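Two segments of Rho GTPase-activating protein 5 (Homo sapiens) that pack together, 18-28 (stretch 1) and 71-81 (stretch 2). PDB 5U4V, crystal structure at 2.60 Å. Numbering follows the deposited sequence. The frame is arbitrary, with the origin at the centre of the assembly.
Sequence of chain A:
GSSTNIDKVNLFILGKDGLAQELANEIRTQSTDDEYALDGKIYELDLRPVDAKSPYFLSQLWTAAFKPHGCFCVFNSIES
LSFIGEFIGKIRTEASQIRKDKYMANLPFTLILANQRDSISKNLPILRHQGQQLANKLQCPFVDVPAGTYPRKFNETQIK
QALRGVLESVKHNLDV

Stretch 1 18-28: GLAQELANEIR
Stretch 2, residues 71-81: CFCVFNSIESL

A helix laid across a strand commonly presents one residue per turn to it, and the strand answers with alternate residues. The pairing of residues 18-28 with 71-81 in Rho GTPase-activating protein 5 is a compact example. Gly-18 caps the helix at its N-terminus with phi/psi of 69/2°, a positive phi that by itself favours glycine. Residues 19-28 then run as a helix, phi/psi mostly near -65/-40°, with Ala-20 at -70/-23°, Gln-21 at -83/-40° and Arg-28 at -60/-29°, although the bond from Leu-23 N to Leu-19 O is weak at 3.3 Å. Residues 71-75 form an extended strand. The axes of the two elements approach to 8.6 Å, leaving room for a single layer of interlocked side chains.

No hydrogen bond crosses the interface; the 317 Å² of buried surface rests on apolar packing. The helix contributes Leu-19, Leu-23 and Ile-27, spaced i, i+4, i+8, all with CA-to-CB bonds directed toward the strand. From the strand come Phe-72 and Val-74, likewise directed toward the helix, while the CA-to-CB bonds of Cys-73 and Phe-75 point away. The helix crosses the strand steeply, at 119° between N-to-C directions, and the contacts run in reverse order: Leu-19 lies by Val-74 and the residues after it, Leu-23 spans Val-74 and Phe-72, and Ile-27 reaches Phe-72.

Both leucines adopt the t,p rotamer, chi1/chi2 -157°/56° for Leu-19 and 178°/67° for Leu-23. In Leu-19 this brings CG to 3.7 Å from Val-74 CG1 and carries CD2 over the end of the strand, 3.5 Å from Phe-75 CA and 3.7 Å from Val-74 O. Phe-75 is thus met through its backbone, its p rotamer (chi1 63°) belonging to a side chain that starts out on the far side. Leu-19 has the largest covered area of any residue here. One turn later, Leu-23 CD2 sits 3.5 Å from Val-74 CG2 and 3.9 Å from Phe-72 CD2. Val-74, chi1 t (-168°), therefore offers one methyl to each leucine, a task well suited to a beta-branched residue, which is also at ease in a strand.

Phe-72 has chi1 m (-84°) and chi2 -12°. Ile-27, in the m,t rotamer (-60°/-172°), brings CD1 to the ring edge, 4.2 Å from Phe-72 CE2. With chi2 t, the CG1-CD1 arm of Ile-27 is extended, and its CD1 makes the last apolar contact along the helix.

Beyond the strand, Asn-76 (chi1 p, 67°) closes the exposed margin, with OD1 3.9 Å from Leu-19 CD2. Ser-77 is the N-cap of the next helix. Ser-80, chi1 p (42°), accepts a hydrogen bond at OG from Asn-76 N at 2.8 Å, tying the turn to the helix, and its CB lies 4.4 Å from Leu-19 CD2. Elsewhere on the first helix, out of reach of the second stretch, Gln-21 NE2 donates a hydrogen bond to Asn-25 OD1 at 2.6 Å.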

ATOM      1  N   GLY A  18      -2.521 -11.604  -7.973  1.00 57.46           N
ATOM      2  CA  GLY A  18      -1.374 -12.020  -7.150  1.00 56.56           C
ATOM      3  C   GLY A  18      -0.406 -10.890  -6.813  1.00 53.20           C
ATOM      4  O   GLY A  18       0.630 -11.109  -6.179  1.00 51.48           O
ATOM      5  N   LEU A  19      -0.744  -9.685  -7.276  1.00 50.96           N
ATOM      6  CA  LEU A  19       0.128  -8.522  -7.127  1.00 49.32           C
ATOM      7  C   LEU A  19       0.386  -8.192  -5.640  1.00 44.66           C
ATOM      8  O   LEU A  19       1.479  -7.833  -5.248  1.00 41.94           O
ATOM      9  CB  LEU A  19      -0.501  -7.336  -7.827  1.00 49.48           C
ATOM     10  CG  LEU A  19       0.423  -6.207  -8.257  1.00 50.49           C
ATOM     11  CD1 LEU A  19       1.515  -6.725  -9.147  1.00 49.53           C
ATOM     12  CD2 LEU A  19      -0.424  -5.210  -9.055  1.00 53.36           C
ATOM     13  N   ALA A  20      -0.653  -8.333  -4.835  1.00 43.04           N
ATOM     14  CA  ALA A  20      -0.557  -8.110  -3.412  1.00 43.98           C
ATOM     15  C   ALA A  20       0.271  -9.195  -2.736  1.00 44.29           C
ATOM     16  O   ALA A  20       0.837  -8.973  -1.686  1.00 42.58           O
ATOM     17  CB  ALA A  20      -1.933  -8.013  -2.769  1.00 43.36           C
ATOM     18  N   GLN A  21       0.364 -10.358  -3.377  1.00 46.35           N
ATOM     19  CA  GLN A  21       1.066 -11.467  -2.776  1.00 45.22           C
ATOM     20  C   GLN A  21       2.555 -11.370  -3.022  1.00 44.69           C
ATOM     21  O   GLN A  21       3.386 -11.709  -2.145  1.00 44.70           O
ATOM     22  CB  GLN A  21       0.514 -12.791  -3.297  1.00 49.52           C
ATOM     23  CG  GLN A  21       1.173 -13.996  -2.626  1.00 53.22           C
ATOM     24  CD  GLN A  21       1.044 -13.889  -1.115  1.00 54.01           C
ATOM     25  OE1 GLN A  21      -0.061 -13.807  -0.594  1.00 55.50           O
ATOM     26  NE2 GLN A  21       2.175 -13.849  -0.407  1.00 54.44           N
ATOM     27  N   GLU A  22       2.908 -10.950  -4.227  1.00 44.38           N
ATOM     28  CA  GLU A  22       4.303 -10.797  -4.629  1.00 45.31           C
ATOM     29  C   GLU A  22       4.956  -9.725  -3.763  1.00 43.16           C
ATOM     30  O   GLU A  22       6.090  -9.879  -3.312  1.00 42.87           O
ATOM     31  CB  GLU A  22       4.429 -10.455  -6.111  1.00 46.32           C
ATOM     32  CG  GLU A  22       4.254 -11.639  -7.047  1.00 50.52           C
ATOM     33  CD  GLU A  22       3.469 -11.283  -8.319  1.00 53.43           C
ATOM     34  OE1 GLU A  22       4.090 -11.072  -9.404  1.00 52.93           O
ATOM     35  OE2 GLU A  22       2.213 -11.151  -8.222  1.00 55.38           O
ATOM     36  N   LEU A  23       4.209  -8.654  -3.521  1.00 30.69           N
ATOM     37  CA  LEU A  23       4.721  -7.602  -2.640  1.00 31.94           C
ATOM     38  C   LEU A  23       4.849  -8.080  -1.202  1.00 32.15           C
ATOM     39  O   LEU A  23       5.856  -7.787  -0.528  1.00 31.15           O
ATOM     40  CB  LEU A  23       3.904  -6.315  -2.739  1.00 32.46           C
ATOM     41  CG  LEU A  23       4.353  -5.220  -1.817  1.00 31.56           C
ATOM     42  CD1 LEU A  23       5.720  -4.774  -2.273  1.00 33.27           C
ATOM     43  CD2 LEU A  23       3.395  -4.038  -1.745  1.00 32.51           C
ATOM     44  N   ALA A  24       3.855  -8.828  -0.726  1.00 32.83           N
ATOM     45  CA  ALA A  24       3.998  -9.382   0.601  1.00 34.25           C
ATOM     46  C   ALA A  24       5.218 -10.319   0.684  1.00 33.95           C
ATOM     47  O   ALA A  24       5.985 -10.229   1.620  1.00 31.73           O
ATOM     48  CB  ALA A  24       2.723 -10.047   1.029  1.00 35.31           C
ATOM     49  N   ASN A  25       5.434 -11.141  -0.344  1.00 33.70           N
ATOM     50  CA  ASN A  25       6.593 -12.031  -0.345  1.00 32.50           C
ATOM     51  C   ASN A  25       7.916 -11.279  -0.351  1.00 34.32           C
ATOM     52  O   ASN A  25       8.867 -11.636   0.426  1.00 33.25           O
ATOM     53  CB  ASN A  25       6.575 -12.975  -1.519  1.00 32.55           C
ATOM     54  CG  ASN A  25       5.398 -13.929  -1.488  1.00 34.83           C
ATOM     55  OD1 ASN A  25       4.790 -14.173  -0.450  1.00 37.08           O
ATOM     56  ND2 ASN A  25       5.115 -14.511  -2.616  1.00 34.24           N
ATOM     57  N   GLU A  26       8.005 -10.292  -1.240  1.00 35.36           N
ATOM     58  CA  GLU A  26       9.202  -9.477  -1.399  1.00 41.27           C
ATOM     59  C   GLU A  26       9.635  -8.875  -0.093  1.00 40.06           C
ATOM     60  O   GLU A  26      10.811  -8.917   0.249  1.00 44.12           O
ATOM     61  CB  GLU A  26       8.952  -8.350  -2.379  1.00 44.71           C
ATOM     62  CG  GLU A  26      10.113  -7.407  -2.539  1.00 53.21           C
ATOM     63  CD  GLU A  26      10.886  -7.694  -3.804  1.00 56.08           C
ATOM     64  OE1 GLU A  26      12.100  -7.435  -3.829  1.00 64.94           O
ATOM     65  OE2 GLU A  26      10.281  -8.191  -4.765  1.00 58.09           O
ATOM     66  N   ILE A  27       8.672  -8.332   0.635  1.00 36.87           N
ATOM     67  CA  ILE A  27       8.908  -7.698   1.904  1.00 35.69           C
ATOM     68  C   ILE A  27       9.316  -8.708   3.005  1.00 36.75           C
ATOM     69  O   ILE A  27      10.238  -8.437   3.775  1.00 38.99           O
ATOM     70  CB  ILE A  27       7.709  -6.852   2.371  1.00 35.46           C
ATOM     71  CG1 ILE A  27       7.368  -5.736   1.374  1.00 38.70           C
ATOM     72  CG2 ILE A  27       7.997  -6.225   3.731  1.00 37.05           C
ATOM     73  CD1 ILE A  27       6.317  -4.734   1.857  1.00 40.14           C
ATOM     74  N   ARG A  28       8.633  -9.842   3.089  1.00 33.20           N
ATOM     75  CA  ARG A  28       8.954 -10.866   4.096  1.00 31.94           C
ATOM     76  C   ARG A  28      10.360 -11.440   4.012  1.00 34.29           C
ATOM     77  O   ARG A  28      10.907 -11.836   5.036  1.00 35.03           O
ATOM     78  CB  ARG A  28       7.937 -12.013   4.072  1.00 31.35           C
ATOM     79  CG  ARG A  28       6.628 -11.704   4.799  1.00 29.82           C
ATOM     80  CD  ARG A  28       5.602 -12.703   4.396  1.00 30.16           C
ATOM     81  NE  ARG A  28       4.241 -12.302   4.737  1.00 30.58           N
ATOM     82  CZ  ARG A  28       3.153 -12.996   4.405  1.00 30.77           C
ATOM     83  NH1 ARG A  28       3.232 -14.141   3.756  1.00 30.24           N
ATOM     84  NH2 ARG A  28       1.972 -12.547   4.764  1.00 32.27           N
ATOM     85  N   CYS A  71      -3.066   0.539   4.763  1.00 60.79           N
ATOM     86  CA  CYS A  71      -3.318  -0.267   3.585  1.00 58.28           C
ATOM     87  C   CYS A  71      -2.513   0.110   2.349  1.00 54.91           C
ATOM     88  O   CYS A  71      -2.738   1.144   1.744  1.00 54.64           O
ATOM     89  CB  CYS A  71      -4.808  -0.252   3.287  1.00 58.05           C
ATOM     90  SG  CYS A  71      -5.243  -1.286   1.883  1.00 60.67           S
ATOM     91  N   PHE A  72      -1.580  -0.760   1.985  1.00 54.39           N
ATOM     92  CA  PHE A  72      -0.918  -0.700   0.688  1.00 50.83           C
ATOM     93  C   PHE A  72      -1.838  -1.050  -0.458  1.00 47.57           C
ATOM     94  O   PHE A  72      -2.563  -2.037  -0.393  1.00 46.96           O
ATOM     95  CB  PHE A  72       0.269  -1.642   0.642  1.00 52.95           C
ATOM     96  CG  PHE A  72       1.512  -1.075   1.220  1.00 54.78           C
ATOM     97  CD1 PHE A  72       1.601   0.280   1.522  1.00 54.89           C
ATOM     98  CD2 PHE A  72       2.617  -1.902   1.436  1.00 56.94           C
ATOM     99  CE1 PHE A  72       2.773   0.803   2.064  1.00 58.07           C
ATOM    100  CE2 PHE A  72       3.798  -1.379   1.986  1.00 58.80           C
ATOM    101  CZ  PHE A  72       3.875  -0.024   2.294  1.00 59.54           C
ATOM    102  N   CYS A  73      -1.818  -0.227  -1.507  1.00 45.05           N
ATOM    103  CA  CYS A  73      -2.576  -0.541  -2.708  1.00 43.25           C
ATOM    104  C   CYS A  73      -1.668  -0.503  -3.917  1.00 41.99           C
ATOM    105  O   CYS A  73      -1.112   0.537  -4.267  1.00 42.02           O
ATOM    106  CB  CYS A  73      -3.762   0.421  -2.875  1.00 43.71           C
ATOM    107  SG  CYS A  73      -4.779   0.633  -1.390  1.00 47.50           S
ATOM    108  N   VAL A  74      -1.523  -1.654  -4.548  1.00 41.24           N
ATOM    109  CA  VAL A  74      -0.546  -1.908  -5.606  1.00 39.53           C
ATOM    110  C   VAL A  74      -1.332  -2.190  -6.888  1.00 39.72           C
ATOM    111  O   VAL A  74      -2.353  -2.854  -6.879  1.00 39.18           O
ATOM    112  CB  VAL A  74       0.350  -3.146  -5.281  1.00 40.58           C
ATOM    113  CG1 VAL A  74       1.551  -3.280  -6.206  1.00 40.10           C
ATOM    114  CG2 VAL A  74       0.784  -3.120  -3.857  1.00 42.32           C
ATOM    115  N   PHE A  75      -0.827  -1.658  -7.986  1.00 40.99           N
ATOM    116  CA  PHE A  75      -1.399  -1.836  -9.311  1.00 42.08           C
ATOM    117  C   PHE A  75      -0.261  -1.681 -10.323  1.00 43.75           C
ATOM    118  O   PHE A  75       0.751  -0.994 -10.040  1.00 41.44           O
ATOM    119  CB  PHE A  75      -2.508  -0.798  -9.566  1.00 41.20           C
ATOM    120  CG  PHE A  75      -2.028   0.621  -9.555  1.00 40.86           C
ATOM    121  CD1 PHE A  75      -1.760   1.274  -8.350  1.00 38.97           C
ATOM    122  CD2 PHE A  75      -1.756   1.302 -10.773  1.00 40.58           C
ATOM    123  CE1 PHE A  75      -1.270   2.568  -8.370  1.00 39.90           C
ATOM    124  CE2 PHE A  75      -1.268   2.584 -10.753  1.00 39.53           C
ATOM    125  CZ  PHE A  75      -1.046   3.220  -9.566  1.00 39.15           C
ATOM    126  N   ASN A  76      -0.416  -2.337 -11.477  1.00 47.34           N
ATOM    127  CA  ASN A  76       0.570  -2.277 -12.539  1.00 50.15           C
ATOM    128  C   ASN A  76      -0.036  -2.100 -13.946  1.00 53.50           C
ATOM    129  O   ASN A  76       0.636  -2.297 -14.964  1.00 55.24           O
ATOM    130  CB  ASN A  76       1.489  -3.506 -12.474  1.00 51.90           C
ATOM    131  CG  ASN A  76       0.786  -4.781 -12.787  1.00 53.23           C
ATOM    132  OD1 ASN A  76      -0.436  -4.821 -12.893  1.00 56.73           O
ATOM    133  ND2 ASN A  76       1.562  -5.851 -12.943  1.00 54.82           N
ATOM    134  N   SER A  77      -1.313  -1.763 -14.002  1.00 55.72           N
ATOM    135  CA  SER A  77      -2.000  -1.617 -15.281  1.00 59.49           C
ATOM    136  C   SER A  77      -3.326  -0.936 -15.073  1.00 58.89           C
ATOM    137  O   SER A  77      -3.709  -0.615 -13.936  1.00 55.35           O
ATOM    138  CB  SER A  77      -2.169  -2.978 -15.954  1.00 62.72           C
ATOM    139  OG  SER A  77      -2.972  -3.814 -15.146  1.00 63.42           O
ATOM    140  N   ILE A  78      -4.019  -0.695 -16.177  1.00 61.87           N
ATOM    141  CA  ILE A  78      -5.340  -0.061 -16.126  1.00 61.55           C
ATOM    142  C   ILE A  78      -6.302  -0.937 -15.346  1.00 60.81           C
ATOM    143  O   ILE A  78      -7.084  -0.439 -14.541  1.00 61.20           O
ATOM    144  CB  ILE A  78      -5.853   0.240 -17.539  1.00 65.45           C
ATOM    145  CG1 ILE A  78      -4.930   1.273 -18.200  1.00 67.16           C
ATOM    146  CG2 ILE A  78      -7.278   0.775 -17.509  1.00 67.79           C
ATOM    147  CD1 ILE A  78      -5.131   1.454 -19.696  1.00 72.46           C
ATOM    148  N   GLU A  79      -6.227  -2.238 -15.562  1.00 61.74           N
ATOM    149  CA  GLU A  79      -7.151  -3.143 -14.913  1.00 63.58           C
ATOM    150  C   GLU A  79      -6.938  -3.112 -13.395  1.00 59.24           C
ATOM    151  O   GLU A  79      -7.902  -2.956 -12.633  1.00 58.66           O
ATOM    152  CB  GLU A  79      -7.038  -4.573 -15.466  1.00 67.20           C
ATOM    153  CG  GLU A  79      -8.068  -5.501 -14.834  1.00 69.62           C
ATOM    154  CD  GLU A  79      -8.103  -6.906 -15.420  1.00 75.20           C
ATOM    155  OE1 GLU A  79      -7.263  -7.228 -16.304  1.00 77.25           O
ATOM    156  OE2 GLU A  79      -8.987  -7.690 -15.000  1.00 75.87           O
ATOM    157  N   SER A  80      -5.680  -3.252 -12.976  1.00 55.00           N
ATOM    158  CA  SER A  80      -5.346  -3.249 -11.554  1.00 50.77           C
ATOM    159  C   SER A  80      -5.688  -1.926 -10.882  1.00 47.50           C
ATOM    160  O   SER A  80      -6.225  -1.915  -9.754  1.00 45.94           O
ATOM    161  CB  SER A  80      -3.896  -3.683 -11.315  1.00 50.34           C
ATOM    162  OG  SER A  80      -3.011  -3.123 -12.253  1.00 50.06           O
ATOM    163  N   LEU A  81      -5.430  -0.824 -11.580  1.00 46.21           N
ATOM    164  CA  LEU A  81      -5.823   0.504 -11.074  1.00 46.64           C
ATOM    165  C   LEU A  81      -7.319   0.625 -10.787  1.00 48.32           C
ATOM    166  O   LEU A  81      -7.718   1.207  -9.797  1.00 48.98           O
ATOM    167  CB  LEU A  81      -5.394   1.600 -12.025  1.00 46.53           C
ATOM    168  CG  LEU A  81      -5.553   2.955 -11.302  1.00 47.53           C
ATOM    169  CD1 LEU A  81      -4.719   3.078 -10.021  1.00 46.26           C
ATOM    170  CD2 LEU A  81      -5.362   4.158 -12.195  1.00 45.79           C
TER